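Local structure of lysyl oxidase (Pichia pastoris, 1W7C) at the interface of chains A and B. The protein oxidises primary amines, including lysyl side chains, to aldehydes with a copper ion and a topaquinone cofactor in each subunit. Numbering follows the deposited sequence. Chains: chain A/B, Lysyl oxidase.

All three contacts belong to the dimer interface of this copper amine oxidase, and the two-fold axis repeats each with the chains exchanged. Contacts 1 and 3 are neighbours, their C-alpha centres about 12 Å apart; contact 2 lies about 24 Å from contact 1 and 21 Å from contact 3. Adjacent residues tie the first pair together: A:Leu448 and A:Asp449, and the consecutive A:Glu684 and A:Asn685 of one loop. Polar loops carry contact 1, aromatic packing contact 2 and a buried arginine contact 3. Together they bury polar, aromatic and charged groups between the subunits, their centres about 35 to 45 Å from A:Asp358, the probable catalytic base.

Contact 1: the interface of chains A and B. Residues chain A 449, 564, 676-684; chain B 657-659, 661, 663, 665.
B:Ser658, B:Asn659 and B:Asn657 carry this polar patch of the dimer interface, where a short 3-10 helix of chain B (658-660) meets the loop after strand 670-678 of chain A. B:Ser658 holds OG in the crowded position between N and the carbonyl carbon (chi1 65°), which brings it 3.0 Å from the backbone N of A:Asn679. The backbone N of B:Ser658 in turn gives a hydrogen bond to A:Asn679 OD1, in the plane of that amide carbonyl. B:Asn657, its CG likewise crowded (chi1 73°), sets CB over the centre of the A:Phe678 ring and its amide over the CD1-CE1 side, planes 23° apart. B:Asn657 OD1 accepts from A:Asn679 N at 3.1 Å and from B:Asn659 N at 2.9 Å, both donors above the carbonyl plane. An alanine here would probably loosen the A:Asn679 loop and the start of the 3-10 helix together, since both bonds to OD1 and the amide stack would go. A:Glu684 N bonds to B:Leu661 O at 2.7 Å, nearly along the C=O axis. Waters link B:Asn659 OD1 to A:Asp449 O and A:Ser683 O, and ND2 to A:Thr676 OG1. B:Asn659 ND2 also reaches the anti lone pair of A:Asp449 OD1 at 3.1 Å, the acceptor in its amide plane.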
# COMPACT_ATOMS: atom_id res chain seq x y z
N ASP A 449 -15.78 2.29 8.58
CA ASP A 449 -15.62 1.72 9.90
C ASP A 449 -14.99 2.70 10.91
O ASP A 449 -14.90 2.35 12.09
CB ASP A 449 -14.71 0.50 9.85
CG ASP A 449 -13.29 0.85 9.47
OD1 ASP A 449 -12.34 0.48 10.22
OD2 ASP A 449 -13.11 1.56 8.44
N ASN A 564 -13.55 -0.54 26.27
CA ASN A 564 -14.73 -1.15 25.69
C ASN A 564 -15.32 -2.16 26.68
O ASN A 564 -14.87 -2.25 27.85
CB ASN A 564 -14.47 -1.70 24.27
CG ASN A 564 -13.72 -3.01 24.24
OD1 ASN A 564 -13.35 -3.59 25.27
ND2 ASN A 564 -13.47 -3.49 23.01
N THR A 676 -6.47 3.24 12.43
CA THR A 676 -7.57 2.28 12.42
C THR A 676 -8.05 1.93 13.82
O THR A 676 -7.25 1.77 14.73
CB THR A 676 -7.23 1.04 11.55
OG1 THR A 676 -8.42 0.25 11.31
CG2 THR A 676 -6.25 0.13 12.20
N PRO A 677 -9.37 1.86 14.04
CA PRO A 677 -9.85 1.52 15.37
C PRO A 677 -9.33 0.18 15.86
O PRO A 677 -9.26 -0.78 15.08
CB PRO A 677 -11.36 1.43 15.18
CG PRO A 677 -11.65 2.22 14.02
CD PRO A 677 -10.48 2.10 13.10
N PHE A 678 -8.98 0.10 17.15
CA PHE A 678 -8.47 -1.10 17.78
C PHE A 678 -9.04 -1.17 19.18
O PHE A 678 -8.63 -0.46 20.07
CB PHE A 678 -6.95 -1.00 17.79
CG PHE A 678 -6.23 -2.25 18.22
CD1 PHE A 678 -5.66 -3.07 17.27
CD2 PHE A 678 -6.13 -2.62 19.56
CE1 PHE A 678 -5.01 -4.22 17.64
CE2 PHE A 678 -5.44 -3.79 19.93
CZ PHE A 678 -4.89 -4.57 18.95
N ASN A 679 -10.07 -2.00 19.32
CA ASN A 679 -10.84 -2.04 20.57
C ASN A 679 -11.51 -0.71 20.93
O ASN A 679 -11.87 -0.48 22.06
CB ASN A 679 -9.96 -2.58 21.72
CG ASN A 679 -9.54 -3.99 21.48
OD1 ASN A 679 -10.25 -4.78 20.86
ND2 ASN A 679 -8.38 -4.33 22.01
N TYR A 680 -11.68 0.14 19.93
CA TYR A 680 -12.24 1.47 20.12
C TYR A 680 -13.76 1.36 20.33
O TYR A 680 -14.36 2.18 21.02
CB TYR A 680 -11.91 2.34 18.90
CG TYR A 680 -12.42 3.76 19.02
CD1 TYR A 680 -11.78 4.66 19.85
CD2 TYR A 680 -13.54 4.19 18.30
CE1 TYR A 680 -12.23 5.94 19.97
CE2 TYR A 680 -13.99 5.45 18.42
CZ TYR A 680 -13.35 6.33 19.24
OH TYR A 680 -13.87 7.59 19.34
N PHE A 681 -14.37 0.37 19.69
CA PHE A 681 -15.74 -0.04 19.90
C PHE A 681 -15.76 -1.48 20.44
O PHE A 681 -14.72 -2.11 20.59
CB PHE A 681 -16.51 0.04 18.58
CG PHE A 681 -16.54 1.43 17.95
CD1 PHE A 681 -17.20 2.50 18.55
CD2 PHE A 681 -16.00 1.63 16.67
CE1 PHE A 681 -17.24 3.73 17.94
CE2 PHE A 681 -16.07 2.87 16.04
CZ PHE A 681 -16.70 3.90 16.67
N ASP A 682 -16.95 -2.01 20.66
CA ASP A 682 -17.13 -3.42 20.95
C ASP A 682 -17.10 -4.30 19.70
O ASP A 682 -16.93 -5.51 19.80
CB ASP A 682 -18.46 -3.65 21.67
CG ASP A 682 -18.49 -3.11 23.07
OD1 ASP A 682 -17.43 -2.78 23.63
OD2 ASP A 682 -19.58 -3.07 23.68
N SER A 683 -17.28 -3.69 18.54
CA SER A 683 -17.39 -4.40 17.29
C SER A 683 -16.99 -3.47 16.13
O SER A 683 -16.80 -2.26 16.31
CB SER A 683 -18.82 -4.90 17.10
OG SER A 683 -19.72 -3.81 17.07
N GLU A 684 -16.93 -4.06 14.95
CA GLU A 684 -16.59 -3.35 13.72
C GLU A 684 -17.82 -2.52 13.28
O GLU A 684 -18.95 -3.01 13.17
CB GLU A 684 -16.18 -4.40 12.71
CG GLU A 684 -15.66 -3.88 11.39
CD GLU A 684 -16.77 -3.51 10.43
OE1 GLU A 684 -17.72 -4.32 10.21
OE2 GLU A 684 -16.69 -2.40 9.87
N ASN B 657 -9.00 -7.96 16.95
CA ASN B 657 -9.54 -7.07 17.97
C ASN B 657 -11.03 -6.84 17.69
O ASN B 657 -11.64 -7.56 16.90
CB ASN B 657 -8.70 -5.78 18.05
CG ASN B 657 -8.89 -4.84 16.88
OD1 ASN B 657 -9.77 -3.97 16.91
ND2 ASN B 657 -8.10 -5.04 15.80
N SER B 658 -11.63 -5.84 18.34
CA SER B 658 -13.03 -5.51 18.09
C SER B 658 -13.32 -5.26 16.62
O SER B 658 -14.43 -5.55 16.15
CB SER B 658 -13.41 -4.27 18.89
OG SER B 658 -12.70 -3.13 18.45
N ASN B 659 -12.32 -4.77 15.88
CA ASN B 659 -12.54 -4.45 14.46
C ASN B 659 -12.57 -5.68 13.58
O ASN B 659 -12.67 -5.53 12.37
CB ASN B 659 -11.51 -3.41 13.95
CG ASN B 659 -12.19 -2.24 13.28
OD1 ASN B 659 -13.19 -1.71 13.82
ND2 ASN B 659 -11.72 -1.84 12.11
N LEU B 661 -14.86 -8.23 14.66
CA LEU B 661 -16.17 -8.80 15.01
C LEU B 661 -17.28 -7.95 14.46
O LEU B 661 -17.29 -6.75 14.70
CB LEU B 661 -16.34 -8.93 16.53
CG LEU B 661 -15.42 -9.91 17.25
CD1 LEU B 661 -15.68 -9.80 18.76
CD2 LEU B 661 -15.58 -11.31 16.72
N ASN B 663 -16.79 -9.72 11.63
CA ASN B 663 -15.87 -10.19 10.59
C ASN B 663 -14.66 -9.27 10.49
O ASN B 663 -14.72 -8.08 10.79
CB ASN B 663 -16.52 -10.17 9.19
CG ASN B 663 -17.11 -11.50 8.72
OD1 ASN B 663 -17.25 -11.68 7.51
ND2 ASN B 663 -17.48 -12.41 9.62
N ILE B 665 -12.12 -7.14 8.16
CA ILE B 665 -12.33 -6.27 7.00
C ILE B 665 -11.12 -6.29 6.05
O ILE B 665 -9.97 -6.39 6.45
CB ILE B 665 -12.75 -4.83 7.43
CG1 ILE B 665 -11.62 -4.05 8.09
CG2 ILE B 665 -14.00 -4.91 8.29
CD1 ILE B 665 -12.02 -2.65 8.53
O HOH W 1 -15.16 0.09 13.52
O HOH W 2 -8.99 -2.42 11.19
O HOH W 3 -13.96 -1.70 16.49

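Contact 2: the interface of chains A and B. Residues chain A 419, 421, 693, 695, 706, 708; chain B 370, 373-374, 725, 728.
The indole of A:Trp706 is sandwiched in this aromatic patch of the dimer interface: A:Tyr695 CD2 sits over the centre of one face, B:Phe725 CB lies towards the rim of the other, and A:Val693 CG2 meets the edge in plane. The A:Tyr695 ring in turn takes the edge of B:Tyr728 on its face, CE2 over the centre and the two planes 83° apart. B:Val370 CG2 from the same chain packs against one face of the B:Tyr728 ring. On the ring of B:Tyr373, A:Val693 CG1 stands 3.6 Å from the centroid, a CH-pi contact, placed there by its crowded position between N and the carbonyl carbon (chi1 62°). A:Phe708 puts its CZ over the rim of the B:Phe725 face and receives B:Tyr373 CE1 at its own edge.

Two phenol hydroxyls of chain B find polar partners. B:Tyr728 OH and A:Ser419 OG share a hydrogen bond of 2.7 Å whose direction is not settled. B:Tyr373 OH joins A:Phe708 O through a water. A:Ile421 points towards B:Val370 and packs its CD1 against B:Tyr373 CB at 3.7 Å. B:Val370 N is tethered to the carboxylate oxygen B:Asp374 OD2 at 2.9 Å in a nearly straight bond (172° at H). In the fold, chain A offers residues of strands 418-422, 692-697 and 704-707 plus the following A:Phe708, while chain B brings the loop at 370-374 and the 3-10 helix 725-727 with B:Tyr728 just beyond it.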
# COMPACT_ATOMS: atom_id res chain seq x y z
N SER A 419 -24.59 -15.17 1.19
CA SER A 419 -23.43 -14.34 0.95
C SER A 419 -23.74 -12.94 1.40
O SER A 419 -24.80 -12.41 1.06
CB SER A 419 -23.04 -14.32 -0.52
OG SER A 419 -22.51 -15.54 -0.94
N ILE A 421 -22.01 -9.15 1.54
CA ILE A 421 -20.92 -8.31 1.03
C ILE A 421 -21.25 -6.84 1.30
O ILE A 421 -22.36 -6.41 1.03
CB ILE A 421 -20.69 -8.51 -0.53
CG1 ILE A 421 -20.67 -9.98 -0.93
CG2 ILE A 421 -19.42 -7.78 -0.97
CD1 ILE A 421 -20.82 -10.19 -2.36
N VAL A 693 -25.16 -6.07 0.56
CA VAL A 693 -26.13 -7.04 0.03
C VAL A 693 -26.12 -8.24 0.97
O VAL A 693 -25.09 -8.61 1.52
CB VAL A 693 -25.80 -7.46 -1.44
CG1 VAL A 693 -24.45 -8.15 -1.55
CG2 VAL A 693 -26.90 -8.33 -2.02
N TYR A 695 -27.55 -11.99 0.39
CA TYR A 695 -28.10 -13.00 -0.50
C TYR A 695 -28.33 -14.25 0.32
O TYR A 695 -27.45 -14.66 1.08
CB TYR A 695 -27.06 -13.31 -1.60
CG TYR A 695 -27.37 -14.59 -2.36
CD1 TYR A 695 -26.93 -15.84 -1.91
CD2 TYR A 695 -28.09 -14.53 -3.54
CE1 TYR A 695 -27.24 -16.99 -2.58
CE2 TYR A 695 -28.42 -15.69 -4.25
CZ TYR A 695 -27.96 -16.91 -3.76
OH TYR A 695 -28.26 -18.06 -4.45
N TRP A 706 -32.53 -11.70 -2.60
CA TRP A 706 -31.54 -10.62 -2.57
C TRP A 706 -32.11 -9.49 -1.75
O TRP A 706 -33.18 -9.00 -2.04
CB TRP A 706 -31.24 -10.12 -3.98
CG TRP A 706 -30.61 -11.14 -4.90
CD1 TRP A 706 -31.25 -12.10 -5.66
CD2 TRP A 706 -29.22 -11.28 -5.20
NE1 TRP A 706 -30.34 -12.82 -6.39
CE2 TRP A 706 -29.09 -12.34 -6.13
CE3 TRP A 706 -28.06 -10.62 -4.77
CZ2 TRP A 706 -27.86 -12.74 -6.63
CZ3 TRP A 706 -26.84 -11.04 -5.26
CH2 TRP A 706 -26.75 -12.09 -6.18
N PHE A 708 -31.11 -5.72 -0.74
CA PHE A 708 -30.25 -4.60 -1.14
C PHE A 708 -30.41 -3.34 -0.26
O PHE A 708 -29.80 -2.31 -0.55
CB PHE A 708 -30.55 -4.20 -2.59
CG PHE A 708 -30.22 -5.26 -3.60
CD1 PHE A 708 -31.20 -5.96 -4.26
CD2 PHE A 708 -28.90 -5.52 -3.91
CE1 PHE A 708 -30.87 -6.92 -5.23
CE2 PHE A 708 -28.55 -6.47 -4.87
CZ PHE A 708 -29.53 -7.17 -5.52
N VAL B 370 -19.93 -12.56 -6.59
CA VAL B 370 -21.22 -11.84 -6.53
C VAL B 370 -21.12 -10.62 -7.42
O VAL B 370 -20.40 -9.68 -7.10
CB VAL B 370 -21.55 -11.43 -5.11
CG1 VAL B 370 -22.86 -10.67 -5.09
CG2 VAL B 370 -21.58 -12.70 -4.17
N TYR B 373 -20.77 -6.43 -6.56
CA TYR B 373 -20.23 -6.25 -5.23
C TYR B 373 -18.80 -6.76 -5.13
O TYR B 373 -17.89 -6.06 -4.69
CB TYR B 373 -21.12 -6.94 -4.21
CG TYR B 373 -22.44 -6.21 -4.01
CD1 TYR B 373 -23.51 -6.42 -4.85
CD2 TYR B 373 -22.57 -5.26 -2.99
CE1 TYR B 373 -24.68 -5.71 -4.69
CE2 TYR B 373 -23.76 -4.56 -2.81
CZ TYR B 373 -24.81 -4.79 -3.67
OH TYR B 373 -26.02 -4.16 -3.54
N ASP B 374 -18.59 -8.00 -5.53
CA ASP B 374 -17.25 -8.56 -5.52
C ASP B 374 -16.36 -7.97 -6.61
O ASP B 374 -15.14 -7.89 -6.41
CB ASP B 374 -17.26 -10.09 -5.65
CG ASP B 374 -17.64 -10.81 -4.38
OD1 ASP B 374 -17.49 -10.26 -3.26
OD2 ASP B 374 -18.11 -11.97 -4.46
N PHE B 725 -26.98 -10.39 -11.77
CA PHE B 725 -27.20 -11.09 -10.50
C PHE B 725 -27.81 -12.48 -10.74
O PHE B 725 -27.58 -13.41 -9.97
CB PHE B 725 -28.15 -10.32 -9.57
CG PHE B 725 -27.67 -8.96 -9.14
CD1 PHE B 725 -28.41 -7.82 -9.47
CD2 PHE B 725 -26.51 -8.80 -8.35
CE1 PHE B 725 -28.00 -6.56 -9.06
CE2 PHE B 725 -26.12 -7.54 -7.91
CZ PHE B 725 -26.87 -6.42 -8.29
N TYR B 728 -25.61 -15.59 -10.60
CA TYR B 728 -25.04 -16.04 -9.33
C TYR B 728 -25.95 -17.04 -8.66
O TYR B 728 -27.09 -16.71 -8.24
CB TYR B 728 -24.78 -14.87 -8.40
CG TYR B 728 -24.19 -15.28 -7.08
CD1 TYR B 728 -22.84 -15.55 -6.95
CD2 TYR B 728 -24.98 -15.40 -5.95
CE1 TYR B 728 -22.27 -15.93 -5.75
CE2 TYR B 728 -24.42 -15.77 -4.72
CZ TYR B 728 -23.06 -16.04 -4.64
OH TYR B 728 -22.48 -16.40 -3.45
O HOH W 4 -27.02 -2.64 -1.92

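Contact 3: the interface of chains A and B. Residues chain A 305-306, 326-327, 448, 685-686, 688; chain B 275.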
# COMPACT_ATOMS: atom_id res chain seq x y z
N MET A 305 -21.06 10.09 6.18
CA MET A 305 -21.20 8.76 6.80
C MET A 305 -20.65 8.73 8.23
O MET A 305 -19.94 7.80 8.60
CB MET A 305 -20.55 7.68 5.92
CG MET A 305 -21.10 7.68 4.52
SD MET A 305 -22.89 7.33 4.48
CE MET A 305 -23.30 8.15 2.98
N ASP A 306 -21.11 9.70 9.03
CA ASP A 306 -20.83 9.84 10.45
C ASP A 306 -19.46 10.44 10.78
O ASP A 306 -19.12 10.53 11.96
CB ASP A 306 -21.06 8.55 11.25
CG ASP A 306 -22.52 8.20 11.40
OD1 ASP A 306 -22.81 7.01 11.66
OD2 ASP A 306 -23.39 9.05 11.33
N PHE A 326 -15.80 10.90 14.53
CA PHE A 326 -16.47 9.75 13.92
C PHE A 326 -17.54 9.28 14.91
O PHE A 326 -17.26 9.13 16.11
CB PHE A 326 -15.48 8.63 13.58
CG PHE A 326 -16.14 7.45 12.95
CD1 PHE A 326 -16.25 6.24 13.60
CD2 PHE A 326 -16.67 7.56 11.68
CE1 PHE A 326 -16.91 5.15 12.99
CE2 PHE A 326 -17.30 6.48 11.08
CZ PHE A 326 -17.41 5.27 11.74
N LYS A 327 -18.76 9.13 14.42
CA LYS A 327 -19.92 8.77 15.25
C LYS A 327 -20.00 9.62 16.51
O LYS A 327 -20.23 9.11 17.61
CB LYS A 327 -19.95 7.26 15.51
CG LYS A 327 -20.22 6.48 14.23
CD LYS A 327 -20.45 4.99 14.48
CE LYS A 327 -20.92 4.31 13.19
NZ LYS A 327 -22.34 4.68 12.89
N LEU A 448 -15.77 3.60 6.07
CA LEU A 448 -17.05 3.48 6.79
C LEU A 448 -16.87 2.99 8.27
O LEU A 448 -17.77 3.23 9.07
CB LEU A 448 -17.99 2.55 6.07
CG LEU A 448 -18.57 3.07 4.78
CD1 LEU A 448 -19.41 1.96 4.11
CD2 LEU A 448 -19.45 4.31 4.96
N ASN A 685 -17.60 -1.23 13.03
CA ASN A 685 -18.69 -0.26 12.95
C ASN A 685 -19.17 0.19 11.57
O ASN A 685 -19.99 1.10 11.47
CB ASN A 685 -18.39 0.95 13.86
CG ASN A 685 -19.12 0.88 15.18
OD1 ASN A 685 -19.94 1.72 15.47
ND2 ASN A 685 -18.82 -0.14 15.99
N SER A 686 -18.84 -0.56 10.52
CA SER A 686 -19.47 -0.34 9.23
C SER A 686 -20.81 -1.03 9.04
O SER A 686 -21.47 -0.80 8.02
CB SER A 686 -18.54 -0.76 8.09
OG SER A 686 -18.40 -2.16 7.99
N ASP A 688 -23.79 -0.84 9.95
CA ASP A 688 -25.00 -0.08 9.74
C ASP A 688 -25.18 0.57 8.35
O ASP A 688 -26.24 1.13 8.02
CB ASP A 688 -25.14 0.99 10.83
CG ASP A 688 -24.02 1.98 10.85
OD1 ASP A 688 -22.87 1.54 10.73
OD2 ASP A 688 -24.22 3.20 10.98
N ARG B 275 -27.27 6.20 8.23
CA ARG B 275 -26.41 7.38 8.21
C ARG B 275 -26.95 8.40 7.21
O ARG B 275 -27.60 8.07 6.21
CB ARG B 275 -24.97 7.01 7.88
CG ARG B 275 -24.34 5.94 8.73
CD ARG B 275 -22.90 5.80 8.48
NE ARG B 275 -22.35 4.65 9.23
CZ ARG B 275 -21.08 4.28 9.23
NH1 ARG B 275 -20.14 5.03 8.67
NH2 ARG B 275 -20.76 3.14 9.83
O HOH W 5 -26.64 3.76 6.95
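B:Arg275 reaches into chain A with its chain extended from CG to NE, burying 131 Å² in this arginine socket of the dimer interface. A:Asp688 crosses it at about a right angle, the carboxylate and guanidinium planes 35° apart, and is gripped side-on. NH2 of B:Arg275 takes the syn lone pair of A:Asp688 OD1 at 2.8 Å, while NE meets OD2 at 2.9 Å from above the carboxylate plane. End-on, NH1 and NH2 both bond to the backbone oxygen of A:Leu448, which lies in the guanidinium plane and, with the grip on A:Asp688, holds the group's rotation. B:Arg275 NH1 also donates to A:Met305 O at 2.8 Å, a more bent bond (133° at H). A:Asp306 lies across the arginine with its carboxylate plane tilted 19° from the guanidinium, A:Asp306 OD1 3.4 Å from B:Arg275 NE in a longer salt bridge. NZ of A:Lys327, its chain bent at chi4, bridges A:Asp306 OD1 and A:Asp688 OD2. If charged, as is likely, it would steady both carboxylates. In the fold, B:Arg275 comes from a loop, and its socket is built from chain A loops: the turn 305-306 between strands 301-304 and 307-314, A:Lys327 after strand 324-326, A:Leu448 beyond strand 440-446, and the segment 685-688 leading to strand 692-697.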